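Local coordinates for protein homospermidine synthase (Legionella pneumophila subsp. pneumophila str. Philadelphia 1, PDB 2PH5) that binds NAD and probably acts as a homospermidine synthase, a transferase that makes the polyamine homospermidine, at residues V53-Y59 and A386-N390; N6-I10 and F33-D37; D357-V361 and W372-T376; E83-D89 and K106-N112. All coordinates share one frame. Residue numbers count along the deposited sequence, not the author numbering.

Contact 1: V53-Y59 and A386-N390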
# COMPACT_ATOMS: atom_id res chain seq x y z
N VAL A 53 -26.51 -13.56 5.44
CA VAL A 53 -27.16 -13.26 4.17
C VAL A 53 -28.39 -14.14 3.97
O VAL A 53 -28.46 -15.27 4.48
CB VAL A 53 -26.18 -13.43 2.99
CG1 VAL A 53 -26.04 -14.91 2.63
CG2 VAL A 53 -26.64 -12.62 1.80
N ASP A 54 -29.36 -13.64 3.23
CA ASP A 54 -30.59 -14.38 2.99
C ASP A 54 -30.72 -14.93 1.57
O ASP A 54 -31.83 -15.08 1.06
CB ASP A 54 -31.79 -13.48 3.31
CG ASP A 54 -31.69 -12.11 2.65
OD1 ASP A 54 -31.78 -12.03 1.41
OD2 ASP A 54 -31.52 -11.11 3.38
N VAL A 55 -29.58 -15.25 0.95
CA VAL A 55 -29.59 -15.78 -0.41
C VAL A 55 -30.41 -17.08 -0.51
O VAL A 55 -31.30 -17.20 -1.35
CB VAL A 55 -28.13 -16.03 -0.91
CG1 VAL A 55 -28.13 -16.56 -2.34
CG2 VAL A 55 -27.36 -14.73 -0.84
N ALA A 56 -30.11 -18.03 0.37
CA ALA A 56 -30.85 -19.29 0.37
C ALA A 56 -32.36 -19.06 0.56
O ALA A 56 -33.17 -19.68 -0.12
CB ALA A 56 -30.33 -20.20 1.46
N GLN A 57 -32.72 -18.15 1.46
CA GLN A 57 -34.13 -17.88 1.72
C GLN A 57 -34.85 -17.21 0.54
O GLN A 57 -36.04 -17.45 0.33
CB GLN A 57 -34.31 -17.01 2.96
CG GLN A 57 -33.85 -17.65 4.25
CD GLN A 57 -32.41 -17.34 4.59
OE1 GLN A 57 -31.52 -17.45 3.73
NE2 GLN A 57 -32.15 -16.96 5.84
N GLN A 58 -34.14 -16.39 -0.21
CA GLN A 58 -34.74 -15.71 -1.35
C GLN A 58 -35.09 -16.69 -2.46
O GLN A 58 -36.09 -16.53 -3.15
CB GLN A 58 -33.79 -14.64 -1.89
CG GLN A 58 -33.48 -13.54 -0.89
CD GLN A 58 -34.62 -12.55 -0.70
OE1 GLN A 58 -34.53 -11.65 0.13
NE2 GLN A 58 -35.68 -12.71 -1.48
N TYR A 59 -34.26 -17.72 -2.61
CA TYR A 59 -34.50 -18.72 -3.64
C TYR A 59 -35.28 -19.91 -3.11
O TYR A 59 -35.78 -20.73 -3.88
CB TYR A 59 -33.17 -19.17 -4.24
CG TYR A 59 -32.51 -18.10 -5.08
CD1 TYR A 59 -32.94 -17.84 -6.38
CD2 TYR A 59 -31.47 -17.32 -4.55
CE1 TYR A 59 -32.36 -16.83 -7.14
CE2 TYR A 59 -30.88 -16.31 -5.30
CZ TYR A 59 -31.33 -16.07 -6.60
OH TYR A 59 -30.78 -15.05 -7.34
N ALA A 386 -26.56 -9.73 -12.24
CA ALA A 386 -26.89 -10.68 -11.18
C ALA A 386 -26.68 -10.13 -9.77
O ALA A 386 -25.74 -9.38 -9.51
CB ALA A 386 -26.06 -11.94 -11.36
N PRO A 387 -27.57 -10.51 -8.84
CA PRO A 387 -27.48 -10.05 -7.46
C PRO A 387 -26.42 -10.87 -6.71
O PRO A 387 -25.86 -11.83 -7.26
CB PRO A 387 -28.88 -10.32 -6.92
CG PRO A 387 -29.25 -11.59 -7.62
CD PRO A 387 -28.79 -11.32 -9.04
N TYR A 388 -26.15 -10.49 -5.47
CA TYR A 388 -25.18 -11.18 -4.62
C TYR A 388 -23.87 -11.38 -5.38
O TYR A 388 -23.22 -12.42 -5.26
CB TYR A 388 -25.76 -12.54 -4.21
CG TYR A 388 -27.17 -12.44 -3.70
CD1 TYR A 388 -27.44 -11.80 -2.49
CD2 TYR A 388 -28.24 -12.94 -4.44
CE1 TYR A 388 -28.75 -11.67 -2.03
CE2 TYR A 388 -29.56 -12.81 -3.98
CZ TYR A 388 -29.80 -12.17 -2.77
OH TYR A 388 -31.08 -12.01 -2.30
N ASN A 389 -23.49 -10.38 -6.15
CA ASN A 389 -22.28 -10.45 -6.95
C ASN A 389 -21.58 -9.11 -7.14
O ASN A 389 -22.22 -8.05 -7.24
CB ASN A 389 -22.61 -11.00 -8.34
CG ASN A 389 -22.49 -12.50 -8.42
OD1 ASN A 389 -21.38 -13.05 -8.48
ND2 ASN A 389 -23.63 -13.18 -8.43
N ASN A 390 -20.26 -9.16 -7.16
CA ASN A 390 -19.46 -7.98 -7.44
C ASN A 390 -18.71 -8.38 -8.70
O ASN A 390 -18.87 -9.49 -9.19
CB ASN A 390 -18.49 -7.63 -6.29
CG ASN A 390 -17.60 -8.78 -5.87
OD1 ASN A 390 -17.01 -9.48 -6.70
ND2 ASN A 390 -17.48 -8.97 -4.55
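This contact joins the short helix 55-59 of the Rossmann-type NAD-binding domain to the loop between helices 379-385 and 391-408, far along the chain, and is a small surface contact built around one aromatic side chain. Entering from Ala386, the loop first offers Pro387, whose CG lies 3.8 Å from Tyr59 OH. Tyr388 follows and points toward the helix. Its ring is covered on one face by Val55, with CG2 3.6 Å from the ring centroid in a CH-pi contact, while Tyr59 adds an apolar contact, CE2 to Tyr388 CE2 at 4.0 Å. Val55 also touches Phe21, an NAD-binding residue, and Gln26 and Met29 of helix 23-35, and so links the Tyr388 ring to these parts of the nucleotide-binding domain. Asn389 ND2 donates to Ala27 O and, within the loop, to Pro387 O at 2.9 Å. Asn390 stands at the N-cap of helix 391-408, its OD1 accepting a hydrogen bond from Ser393 N.

Contact 2: N6-I10 and F33-D37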
# COMPACT_ATOMS: atom_id res chain seq x y z
N ASN A 6 -37.22 -17.76 -21.53
CA ASN A 6 -36.07 -18.68 -21.31
C ASN A 6 -35.90 -19.64 -22.48
O ASN A 6 -36.13 -20.84 -22.35
CB ASN A 6 -36.27 -19.45 -20.00
CG ASN A 6 -37.56 -20.25 -19.99
OD1 ASN A 6 -38.65 -19.71 -20.23
ND2 ASN A 6 -37.46 -21.54 -19.69
N THR A 7 -35.49 -19.10 -23.63
CA THR A 7 -35.29 -19.90 -24.84
C THR A 7 -34.00 -20.72 -24.74
O THR A 7 -33.79 -21.66 -25.51
CB THR A 7 -35.20 -19.00 -26.09
OG1 THR A 7 -36.28 -18.05 -26.08
CG2 THR A 7 -35.30 -19.84 -27.37
N LYS A 8 -33.15 -20.36 -23.79
CA LYS A 8 -31.90 -21.07 -23.57
C LYS A 8 -31.84 -21.63 -22.16
O LYS A 8 -30.76 -21.76 -21.57
CB LYS A 8 -30.70 -20.13 -23.81
CG LYS A 8 -30.25 -20.03 -25.27
CD LYS A 8 -31.27 -19.34 -26.16
CE LYS A 8 -30.78 -19.28 -27.60
NZ LYS A 8 -30.55 -20.64 -28.17
N LYS A 9 -33.00 -21.98 -21.62
CA LYS A 9 -33.08 -22.52 -20.27
C LYS A 9 -32.87 -24.03 -20.32
O LYS A 9 -33.75 -24.77 -20.76
CB LYS A 9 -34.44 -22.21 -19.67
CG LYS A 9 -34.44 -22.07 -18.16
CD LYS A 9 -34.10 -20.66 -17.74
CE LYS A 9 -34.58 -20.41 -16.33
NZ LYS A 9 -34.45 -18.99 -15.92
N ILE A 10 -31.71 -24.49 -19.86
CA ILE A 10 -31.38 -25.92 -19.87
C ILE A 10 -32.26 -26.73 -18.91
O ILE A 10 -32.41 -26.37 -17.74
CB ILE A 10 -29.90 -26.16 -19.47
CG1 ILE A 10 -28.99 -25.14 -20.18
CG2 ILE A 10 -29.50 -27.59 -19.80
CD1 ILE A 10 -29.04 -25.17 -21.69
N PHE A 33 -30.21 -20.68 -11.35
CA PHE A 33 -31.63 -20.52 -11.66
C PHE A 33 -31.81 -19.70 -12.92
O PHE A 33 -32.90 -19.66 -13.49
CB PHE A 33 -32.35 -19.87 -10.49
CG PHE A 33 -32.47 -20.77 -9.30
CD1 PHE A 33 -33.30 -21.88 -9.34
CD2 PHE A 33 -31.73 -20.52 -8.15
CE1 PHE A 33 -33.38 -22.75 -8.24
CE2 PHE A 33 -31.80 -21.37 -7.05
CZ PHE A 33 -32.63 -22.49 -7.10
N GLU A 34 -30.74 -19.06 -13.37
CA GLU A 34 -30.80 -18.24 -14.57
C GLU A 34 -30.56 -19.10 -15.81
O GLU A 34 -31.11 -18.82 -16.88
CB GLU A 34 -29.75 -17.14 -14.50
CG GLU A 34 -29.85 -16.08 -15.59
CD GLU A 34 -28.72 -15.08 -15.54
OE1 GLU A 34 -28.25 -14.75 -14.43
OE2 GLU A 34 -28.29 -14.60 -16.62
N LYS A 35 -29.76 -20.15 -15.67
CA LYS A 35 -29.44 -21.04 -16.77
C LYS A 35 -30.18 -22.38 -16.72
O LYS A 35 -30.15 -23.14 -17.69
CB LYS A 35 -27.94 -21.30 -16.80
CG LYS A 35 -27.12 -20.16 -17.37
CD LYS A 35 -27.18 -20.22 -18.86
CE LYS A 35 -26.17 -19.29 -19.49
NZ LYS A 35 -26.30 -19.41 -20.96
N PHE A 36 -30.83 -22.68 -15.61
CA PHE A 36 -31.53 -23.95 -15.49
C PHE A 36 -33.00 -23.79 -15.14
O PHE A 36 -33.36 -23.00 -14.27
CB PHE A 36 -30.84 -24.82 -14.44
CG PHE A 36 -29.48 -25.30 -14.86
CD1 PHE A 36 -29.34 -26.43 -15.65
CD2 PHE A 36 -28.35 -24.58 -14.51
CE1 PHE A 36 -28.08 -26.85 -16.08
CE2 PHE A 36 -27.08 -24.99 -14.94
CZ PHE A 36 -26.95 -26.12 -15.73
N ASP A 37 -33.84 -24.55 -15.85
CA ASP A 37 -35.28 -24.53 -15.61
C ASP A 37 -35.52 -25.56 -14.53
O ASP A 37 -36.27 -26.53 -14.70
CB ASP A 37 -36.04 -24.91 -16.88
CG ASP A 37 -37.53 -24.97 -16.67
OD1 ASP A 37 -38.07 -24.06 -16.00
OD2 ASP A 37 -38.17 -25.92 -17.17
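Lys9 lays its long side chain across the C-terminal end of helix 23-35. With chi1 t and chi2 p followed by two t angles, the chain bends once near its base and then runs extended, which carries NZ to the carbonyls of the last helical turn: it donates a hydrogen bond to Phe33 O at 3.0 Å and a weak one to Glu34 O at 3.5 Å. A positive charge thus sits at the carbonyl end of the helix, where it is favoured by the helix dipole. On the way, Lys9 CG packs against Asp37 CB at 3.5 Å; the CA-to-CB bond of Asp37 is directed toward 6-10. The backbones meet in a single bridge between Ile10 and Phe36, with Ile10 N bonded to Lys35 O and Asp37 N to Ile10 O, both at 3.0 Å. Ile10 has CB 3.9 Å from Phe36 CD1. The CA-to-CB bonds of Phe33, Glu34 and Lys35 all point away from the N-terminal segment. The contact therefore ties the N-terminal arm, just ahead of strand 16-19, to the exit of the first helix of the Rossmann domain; beneath it, Phe36 meets Phe16 of that strand edge-to-face and packs on Ile401, Ile405 and Ile408 of helix 391-408.

Contact 3: D357-V361 and W372-T376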
# COMPACT_ATOMS: atom_id res chain seq x y z
N ASP A 357 -13.14 -5.03 -12.42
CA ASP A 357 -12.12 -6.05 -12.26
C ASP A 357 -11.63 -6.48 -13.64
O ASP A 357 -12.41 -7.02 -14.43
CB ASP A 357 -12.71 -7.25 -11.50
CG ASP A 357 -11.64 -8.18 -10.96
OD1 ASP A 357 -10.60 -8.35 -11.64
OD2 ASP A 357 -11.84 -8.75 -9.87
N GLU A 358 -10.36 -6.21 -13.93
CA GLU A 358 -9.79 -6.59 -15.22
C GLU A 358 -8.97 -7.85 -15.09
O GLU A 358 -7.80 -7.79 -14.74
CB GLU A 358 -8.87 -5.51 -15.79
CG GLU A 358 -9.59 -4.48 -16.59
CD GLU A 358 -8.75 -3.89 -17.71
OE1 GLU A 358 -7.56 -3.54 -17.47
OE2 GLU A 358 -9.30 -3.78 -18.83
N LEU A 359 -9.59 -8.98 -15.37
CA LEU A 359 -8.91 -10.26 -15.30
C LEU A 359 -8.58 -10.73 -16.70
O LEU A 359 -9.44 -10.72 -17.58
CB LEU A 359 -9.81 -11.29 -14.62
CG LEU A 359 -9.29 -12.74 -14.68
CD1 LEU A 359 -7.96 -12.82 -13.96
CD2 LEU A 359 -10.31 -13.69 -14.03
N GLY A 360 -7.33 -11.13 -16.92
CA GLY A 360 -6.94 -11.59 -18.24
C GLY A 360 -5.53 -12.14 -18.28
O GLY A 360 -4.87 -12.23 -17.25
N VAL A 361 -5.08 -12.50 -19.48
CA VAL A 361 -3.75 -13.04 -19.68
C VAL A 361 -2.93 -12.22 -20.66
O VAL A 361 -3.42 -11.79 -21.70
CB VAL A 361 -3.80 -14.49 -20.20
CG1 VAL A 361 -4.22 -15.42 -19.09
CG2 VAL A 361 -4.76 -14.58 -21.37
N TRP A 372 -2.93 -8.72 -24.67
CA TRP A 372 -3.71 -9.00 -23.46
C TRP A 372 -5.14 -9.32 -23.85
O TRP A 372 -5.80 -8.52 -24.51
CB TRP A 372 -3.72 -7.78 -22.54
CG TRP A 372 -4.33 -8.04 -21.19
CD1 TRP A 372 -3.66 -8.31 -20.03
CD2 TRP A 372 -5.72 -7.99 -20.85
NE1 TRP A 372 -4.55 -8.43 -18.99
CE2 TRP A 372 -5.82 -8.24 -19.47
CE3 TRP A 372 -6.90 -7.76 -21.58
CZ2 TRP A 372 -7.05 -8.27 -18.80
CZ3 TRP A 372 -8.12 -7.79 -20.92
CH2 TRP A 372 -8.19 -8.04 -19.54
N TYR A 373 -5.60 -10.50 -23.44
CA TYR A 373 -6.95 -10.92 -23.73
C TYR A 373 -7.61 -11.28 -22.41
O TYR A 373 -7.05 -12.04 -21.63
CB TYR A 373 -6.95 -12.12 -24.67
CG TYR A 373 -8.32 -12.54 -25.10
CD1 TYR A 373 -9.11 -13.35 -24.28
CD2 TYR A 373 -8.86 -12.11 -26.31
CE1 TYR A 373 -10.38 -13.71 -24.65
CE2 TYR A 373 -10.15 -12.46 -26.70
CZ TYR A 373 -10.90 -13.27 -25.86
OH TYR A 373 -12.17 -13.67 -26.23
N GLY A 374 -8.79 -10.72 -22.16
CA GLY A 374 -9.48 -11.00 -20.91
C GLY A 374 -10.81 -10.31 -20.72
O GLY A 374 -11.43 -9.82 -21.68
N SER A 375 -11.25 -10.26 -19.47
CA SER A 375 -12.52 -9.66 -19.10
C SER A 375 -12.39 -8.40 -18.27
O SER A 375 -11.65 -8.38 -17.29
CB SER A 375 -13.38 -10.67 -18.34
OG SER A 375 -14.33 -10.02 -17.51
N THR A 376 -13.10 -7.35 -18.67
CA THR A 376 -13.10 -6.11 -17.93
C THR A 376 -14.55 -5.91 -17.54
O THR A 376 -15.36 -5.46 -18.34
CB THR A 376 -12.66 -4.93 -18.79
OG1 THR A 376 -11.38 -5.20 -19.36
CG2 THR A 376 -12.58 -3.67 -17.94
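The two strands run antiparallel, the axes of the two short segments 4.5 Å apart at closest approach and 151° between directions. Four backbone hydrogen bonds link them in two reciprocal pairs: Leu359 N to Ser375 O (2.9 Å) and Ser375 N to Leu359 O (2.7 Å), then Val361 N to Tyr373 O (3.0 Å) and Tyr373 N to Val361 O (3.1 Å). Between these lies the non-hydrogen-bonded pair Gly360-Gly374, with CA atoms only 3.7 Å apart; a CB on either glycine would clash with the facing strand. These are the arms of a beta hairpin, strands 352-364 and 370-378, in the mixed sheet of the saccharopine dehydrogenase C-terminal-type domain. The Trp372 ring folds over the glycine pair, its CZ2 3.4 Å from Gly360 CA, on the face that also carries Glu358 and Thr376. There Thr376 OG1 donates to Glu358 OE2 at 2.6 Å, and the carboxylate is held further by Thr280 and Thr282. Leu359, Val361, Tyr373 and Ser375 occupy the other face, where helix 158-176 packs: Leu359 rests on Ala158, an NAD-binding residue, Val361 on Phe166, and Tyr373 on Glu169 and Asn173. Ser375 OG is bonded to Gln395 and to Leu434 O.

Contact 4: E83-D89 and K106-N112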
# COMPACT_ATOMS: atom_id res chain seq x y z
N GLU A 83 -27.44 -41.31 -8.81
CA GLU A 83 -26.81 -41.35 -10.12
C GLU A 83 -27.24 -40.16 -10.99
O GLU A 83 -28.42 -39.85 -11.10
CB GLU A 83 -27.13 -42.67 -10.82
CG GLU A 83 -26.58 -42.77 -12.23
CD GLU A 83 -26.15 -44.18 -12.61
OE1 GLU A 83 -25.18 -44.70 -11.99
OE2 GLU A 83 -26.77 -44.77 -13.53
N ASN A 84 -26.25 -39.48 -11.58
CA ASN A 84 -26.49 -38.32 -12.45
C ASN A 84 -26.68 -36.99 -11.72
O ASN A 84 -26.92 -35.96 -12.36
CB ASN A 84 -27.69 -38.57 -13.36
CG ASN A 84 -27.45 -39.72 -14.29
OD1 ASN A 84 -26.44 -39.76 -15.01
ND2 ASN A 84 -28.37 -40.69 -14.28
N ASP A 85 -26.59 -37.00 -10.40
CA ASP A 85 -26.72 -35.77 -9.65
C ASP A 85 -25.42 -35.00 -9.83
O ASP A 85 -24.46 -35.52 -10.40
CB ASP A 85 -26.98 -36.04 -8.17
CG ASP A 85 -28.42 -36.44 -7.91
OD1 ASP A 85 -29.29 -36.13 -8.75
OD2 ASP A 85 -28.69 -37.06 -6.85
N PHE A 86 -25.37 -33.76 -9.36
CA PHE A 86 -24.18 -32.95 -9.52
C PHE A 86 -23.75 -32.30 -8.21
O PHE A 86 -24.50 -31.53 -7.61
CB PHE A 86 -24.46 -31.87 -10.58
CG PHE A 86 -23.23 -31.32 -11.25
CD1 PHE A 86 -23.28 -30.94 -12.59
CD2 PHE A 86 -22.03 -31.15 -10.55
CE1 PHE A 86 -22.16 -30.40 -13.23
CE2 PHE A 86 -20.90 -30.62 -11.18
CZ PHE A 86 -20.97 -30.24 -12.52
N LEU A 87 -22.55 -32.63 -7.75
CA LEU A 87 -22.03 -32.06 -6.52
C LEU A 87 -21.16 -30.84 -6.85
O LEU A 87 -20.06 -30.98 -7.36
CB LEU A 87 -21.20 -33.09 -5.75
CG LEU A 87 -20.45 -32.59 -4.50
CD1 LEU A 87 -21.43 -32.02 -3.50
CD2 LEU A 87 -19.69 -33.75 -3.85
N ILE A 88 -21.67 -29.64 -6.58
CA ILE A 88 -20.89 -28.44 -6.84
C ILE A 88 -20.08 -28.20 -5.57
O ILE A 88 -20.63 -27.90 -4.51
CB ILE A 88 -21.80 -27.22 -7.13
CG1 ILE A 88 -22.68 -27.51 -8.34
CG2 ILE A 88 -20.96 -25.99 -7.45
CD1 ILE A 88 -23.71 -26.44 -8.61
N ASP A 89 -18.76 -28.37 -5.68
CA ASP A 89 -17.86 -28.20 -4.54
C ASP A 89 -17.30 -26.79 -4.47
O ASP A 89 -16.44 -26.41 -5.27
CB ASP A 89 -16.71 -29.22 -4.65
CG ASP A 89 -15.76 -29.20 -3.45
OD1 ASP A 89 -14.84 -30.06 -3.42
OD2 ASP A 89 -15.92 -28.35 -2.54
N LYS A 106 -21.08 -42.93 -6.60
CA LYS A 106 -22.50 -42.62 -6.65
C LYS A 106 -22.97 -42.31 -8.06
O LYS A 106 -24.16 -42.12 -8.30
CB LYS A 106 -22.78 -41.43 -5.73
CG LYS A 106 -23.41 -41.81 -4.39
CD LYS A 106 -22.67 -42.91 -3.64
CE LYS A 106 -23.44 -43.30 -2.39
NZ LYS A 106 -24.85 -43.61 -2.75
N GLY A 107 -22.03 -42.28 -9.00
CA GLY A 107 -22.37 -41.98 -10.38
C GLY A 107 -22.79 -40.53 -10.56
O GLY A 107 -23.49 -40.21 -11.52
N ALA A 108 -22.36 -39.65 -9.65
CA ALA A 108 -22.72 -38.23 -9.73
C ALA A 108 -21.60 -37.34 -10.29
O ALA A 108 -20.42 -37.66 -10.17
CB ALA A 108 -23.15 -37.73 -8.35
N LEU A 109 -21.99 -36.24 -10.93
CA LEU A 109 -21.05 -35.28 -11.50
C LEU A 109 -20.37 -34.49 -10.40
O LEU A 109 -20.83 -34.46 -9.26
CB LEU A 109 -21.79 -34.31 -12.43
CG LEU A 109 -21.82 -34.60 -13.93
CD1 LEU A 109 -21.50 -36.08 -14.22
CD2 LEU A 109 -23.19 -34.21 -14.47
N TYR A 110 -19.28 -33.82 -10.73
CA TYR A 110 -18.58 -33.05 -9.72
C TYR A 110 -17.77 -31.95 -10.37
O TYR A 110 -17.32 -32.11 -11.50
CB TYR A 110 -17.65 -33.97 -8.92
CG TYR A 110 -16.69 -33.25 -8.00
CD1 TYR A 110 -15.58 -32.56 -8.51
CD2 TYR A 110 -16.86 -33.27 -6.61
CE1 TYR A 110 -14.67 -31.93 -7.67
CE2 TYR A 110 -15.96 -32.63 -5.77
CZ TYR A 110 -14.86 -31.96 -6.31
OH TYR A 110 -13.93 -31.37 -5.48
N ILE A 111 -17.63 -30.83 -9.66
CA ILE A 111 -16.85 -29.68 -10.11
C ILE A 111 -16.32 -28.93 -8.88
O ILE A 111 -16.89 -29.04 -7.80
CB ILE A 111 -17.70 -28.69 -10.94
CG1 ILE A 111 -16.82 -27.57 -11.49
CG2 ILE A 111 -18.76 -28.02 -10.06
CD1 ILE A 111 -17.51 -26.69 -12.50
N ASN A 112 -15.23 -28.19 -9.04
CA ASN A 112 -14.70 -27.39 -7.96
C ASN A 112 -13.93 -26.23 -8.56
O ASN A 112 -13.59 -26.25 -9.75
CB ASN A 112 -13.80 -28.20 -6.99
CG ASN A 112 -12.40 -28.49 -7.54
OD1 ASN A 112 -11.58 -29.13 -6.87
ND2 ASN A 112 -12.11 -28.02 -8.74
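Two parallel strands, 86-89 and 109-112, lie side by side in a beta-alpha-beta crossover of the Rossmann-type sheet, burying 636 Å² between the segments. On one face the Phe86 ring leans across and fills the space beside Leu109 and Ile111: Leu109 CB sits over the ring, 3.6 Å from its centroid in a CH-pi contact, and Ile111 CG2 lies 3.5 Å from Phe86 CE2 and 4.0 Å from Ile88 CG2. On the opposite face Tyr110 reaches along the neighbouring strand, Leu87 CD2 meeting its ring edge at CD2 (4.0 Å) before Tyr110 OH donates a 2.6 Å hydrogen bond to Asp89 OD1. At the start, Gly107 closes helix 96-106 in a Schellman motif; Glu83 occupies the space where a CB on Gly107 would lie, and Gly107 O accepts from Asn84 N at 2.9 Å. Asp89 also bonds Ser91, an NAD-binding residue. Strand 16-19 flanks 86-89 and strand 152-153 flanks 109-112; helix 391-408 packs on Phe86, Ile88 and Ile111, helix 96-106 on Leu87, Asp89 and Tyr110.

Contacts 1, 2 and 4 gather around the NAD-binding domain, whereas contact 3 lies in the mixed sheet of the other domain, its centre about 30 Å from that of contact 4, on the opposite side of the chain's centre. Along the chain contact 2 closes first; contact 1 then opens and encloses contact 4 and, later, contact 3 before its second segment arrives. Contacts 1 and 2 touch directly, Tyr59 CD1 lying 3.4 Å from Phe33 CD2, with centres about 18 Å apart. Helix 391-408, which follows contact 1, packs against contacts 2 and 4, so a late part of the chain helps complete the dinucleotide-binding domain. Contacts 3 and 4 each adjoin NAD-binding residues, from different domains.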